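Local coordinates for protein trigger factor (Thermotoga maritima, PDB 2NSA) that probably acts as a ribosome-binding chaperone that keeps newly made proteins open and isomerises peptidyl-prolyl bonds, here represented by its C-terminal chaperone domain, at residues 68-73 / 78-83. Residues are numbered along the deposited sequence; the frame is centred on the assembly and turned at random.
Sequences EQIVSS and EKFREE. With SO4 (sulfate ion), chain B.
Ile70 and Val71 of the short helix 67-72 pack against Phe80, in the first turns of the long helix 77-105. The contact is apolar, and no hydrogen bond joins the two segments. The Ile70 branch methyl CG2 meets the far end of the ring, 3.6 Å from Phe80 CE1, and lies almost as near to CZ. Val71 touches nearer the root of the same side chain, with its CG2 4.0 Å from Phe80 CB. Both methyls approach the ring obliquely. Phe80 CG stands anti to the backbone N (chi1 176°), which carries the ring across to the short helix. Leu61 of helix 47-64 touches both Ile70 and Phe80, and Tyr74 meets the Phe80 ring edge-to-face.

Several polar bonds lie within the segments. Ser72 OG bonds to Glu68 O at 2.5 Å, from above the carbonyl plane. Ser72 N reaches the same oxygen from the opposite face. Ser73 OG bonds to Ile70 O at 2.7 Å, in the carbonyl plane, and Ser73 N shares that acceptor. On the long helix, Lys79 NZ makes a salt bridge to Glu82 OE1 at 3.1 Å; its hydrogen bond is weak.

A sulfate, probably from the crystallisation liquor, sits at the start of the short helix. Its O2 accepts from Glu68 N at 2.8 Å with an N-H...O angle of 163°, and Tyr67 N also binds the ion. These N-H groups and the positive end of the helix dipole would probably favour an anion there.

This contact joins consecutive helices of the C-terminal domain across a short connection. Its chemistry implies a small apolar contribution to the packing of the short helix, shared with Leu61 and Tyr74 around Phe80, with no hydrogen bond between the segments to give it direction.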
loop_
_atom_site.group_PDB
_atom_site.type_symbol
_atom_site.label_atom_id
_atom_site.label_comp_id
_atom_site.label_asym_id
_atom_site.label_seq_id
_atom_site.Cartn_x
_atom_site.Cartn_y
_atom_site.Cartn_z
ATOM N N GLU A 68 20.286 -3.368 12.475
ATOM C CA GLU A 68 21.504 -4.107 12.168
ATOM C C GLU A 68 21.274 -5.412 11.411
ATOM O O GLU A 68 22.022 -5.737 10.491
ATOM C CB GLU A 68 22.318 -4.364 13.438
ATOM C CG GLU A 68 23.753 -4.735 13.139
ATOM C CD GLU A 68 24.628 -4.720 14.370
ATOM O OE1 GLU A 68 24.923 -3.618 14.880
ATOM O OE2 GLU A 68 25.011 -5.813 14.826
ATOM N N GLN A 69 20.245 -6.162 11.789
ATOM C CA GLN A 69 19.946 -7.414 11.100
ATOM C C GLN A 69 19.681 -7.144 9.623
ATOM O O GLN A 69 20.139 -7.883 8.750
ATOM C CB GLN A 69 18.727 -8.085 11.733
ATOM C CG GLN A 69 18.992 -8.678 13.108
ATOM C CD GLN A 69 17.715 -9.037 13.844
ATOM O OE1 GLN A 69 16.945 -8.160 14.236
ATOM N NE2 GLN A 69 17.481 -10.332 14.032
ATOM N N ILE A 70 18.951 -6.065 9.350
ATOM C CA ILE A 70 18.615 -5.693 7.987
ATOM C C ILE A 70 19.794 -5.118 7.203
ATOM O O ILE A 70 20.095 -5.577 6.101
ATOM C CB ILE A 70 17.461 -4.665 7.966
ATOM C CG1 ILE A 70 16.210 -5.277 8.602
ATOM C CG2 ILE A 70 17.165 -4.234 6.529
ATOM C CD1 ILE A 70 15.048 -4.313 8.734
ATOM N N VAL A 71 20.469 -4.119 7.760
ATOM C CA VAL A 71 21.583 -3.519 7.036
ATOM C C VAL A 71 22.714 -4.515 6.809
ATOM O O VAL A 71 23.412 -4.447 5.797
ATOM C CB VAL A 71 22.125 -2.265 7.760
ATOM C CG1 VAL A 71 22.950 -2.664 8.986
ATOM C CG2 VAL A 71 22.950 -1.437 6.785
ATOM N N SER A 72 22.878 -5.448 7.741
ATOM C CA SER A 72 23.923 -6.465 7.631
ATOM C C SER A 72 23.762 -7.346 6.393
ATOM O O SER A 72 24.746 -7.876 5.871
ATOM C CB SER A 72 23.936 -7.355 8.878
ATOM O OG SER A 72 24.356 -6.623 10.014
ATOM N N SER A 73 22.527 -7.503 5.923
ATOM C CA SER A 73 22.265 -8.332 4.753
ATOM C C SER A 73 22.706 -7.637 3.470
ATOM O O SER A 73 22.790 -8.261 2.411
ATOM C CB SER A 73 20.776 -8.692 4.665
ATOM O OG SER A 73 19.984 -7.577 4.302
ATOM N N GLU A 78 25.522 2.247 2.827
ATOM C CA GLU A 78 25.290 3.138 1.696
ATOM C C GLU A 78 24.347 2.471 0.703
ATOM O O GLU A 78 23.416 3.104 0.191
ATOM C CB GLU A 78 26.616 3.483 1.010
ATOM C CG GLU A 78 26.505 4.560 -0.058
ATOM C CD GLU A 78 27.840 4.866 -0.710
ATOM O OE1 GLU A 78 28.773 5.288 0.008
ATOM O OE2 GLU A 78 27.958 4.688 -1.940
ATOM N N LYS A 79 24.585 1.192 0.437
ATOM C CA LYS A 79 23.746 0.444 -0.498
ATOM C C LYS A 79 22.326 0.344 0.040
ATOM O O LYS A 79 21.356 0.507 -0.705
ATOM C CB LYS A 79 24.308 -0.962 -0.707
ATOM C CG LYS A 79 25.723 -1.022 -1.266
ATOM C CD LYS A 79 25.796 -0.746 -2.765
ATOM C CE LYS A 79 25.838 0.739 -3.085
ATOM N NZ LYS A 79 26.117 0.969 -4.530
ATOM N N PHE A 80 22.211 0.070 1.338
ATOM C CA PHE A 80 20.906 -0.052 1.977
ATOM C C PHE A 80 20.139 1.265 1.887
ATOM O O PHE A 80 18.942 1.277 1.591
ATOM C CB PHE A 80 21.052 -0.464 3.442
ATOM C CG PHE A 80 19.744 -0.512 4.182
ATOM C CD1 PHE A 80 18.720 -1.355 3.753
ATOM C CD2 PHE A 80 19.522 0.299 5.287
ATOM C CE1 PHE A 80 17.488 -1.386 4.419
ATOM C CE2 PHE A 80 18.295 0.274 5.960
ATOM C CZ PHE A 80 17.279 -0.571 5.523
ATOM N N ARG A 81 20.825 2.377 2.143
ATOM C CA ARG A 81 20.167 3.679 2.062
ATOM C C ARG A 81 19.676 3.932 0.639
ATOM O O ARG A 81 18.569 4.439 0.441
ATOM C CB ARG A 81 21.115 4.797 2.498
ATOM C CG ARG A 81 21.290 4.910 4.007
ATOM C CD ARG A 81 22.253 6.045 4.373
ATOM N NE ARG A 81 22.516 6.101 5.807
ATOM C CZ ARG A 81 21.735 6.703 6.700
ATOM N NH1 ARG A 81 20.624 7.320 6.317
ATOM N NH2 ARG A 81 22.060 6.675 7.987
ATOM N N GLU A 82 20.490 3.565 -0.348
ATOM C CA GLU A 82 20.110 3.755 -1.750
ATOM C C GLU A 82 18.840 2.968 -2.069
ATOM O O GLU A 82 17.940 3.473 -2.752
ATOM C CB GLU A 82 21.247 3.310 -2.686
ATOM C CG GLU A 82 22.392 4.321 -2.833
ATOM C CD GLU A 82 23.678 3.709 -3.393
ATOM O OE1 GLU A 82 23.601 2.842 -4.292
ATOM O OE2 GLU A 82 24.773 4.107 -2.940
ATOM N N GLU A 83 18.769 1.732 -1.587
ATOM C CA GLU A 83 17.594 0.902 -1.835
ATOM C C GLU A 83 16.370 1.458 -1.128
ATOM O O GLU A 83 15.280 1.533 -1.705
ATOM C CB GLU A 83 17.821 -0.535 -1.366
ATOM C CG GLU A 83 16.561 -1.381 -1.478
ATOM C CD GLU A 83 16.836 -2.863 -1.460
ATOM O OE1 GLU A 83 17.760 -3.307 -2.178
ATOM O OE2 GLU A 83 16.118 -3.587 -0.740
HETATM S S SO4 B . 19.239 -2.262 16.175
HETATM O O1 SO4 B . 18.001 -1.864 15.476
HETATM O O2 SO4 B . 20.211 -2.778 15.196
HETATM O O3 SO4 B . 18.937 -3.310 17.170
HETATM O O4 SO4 B . 19.805 -1.088 16.869
#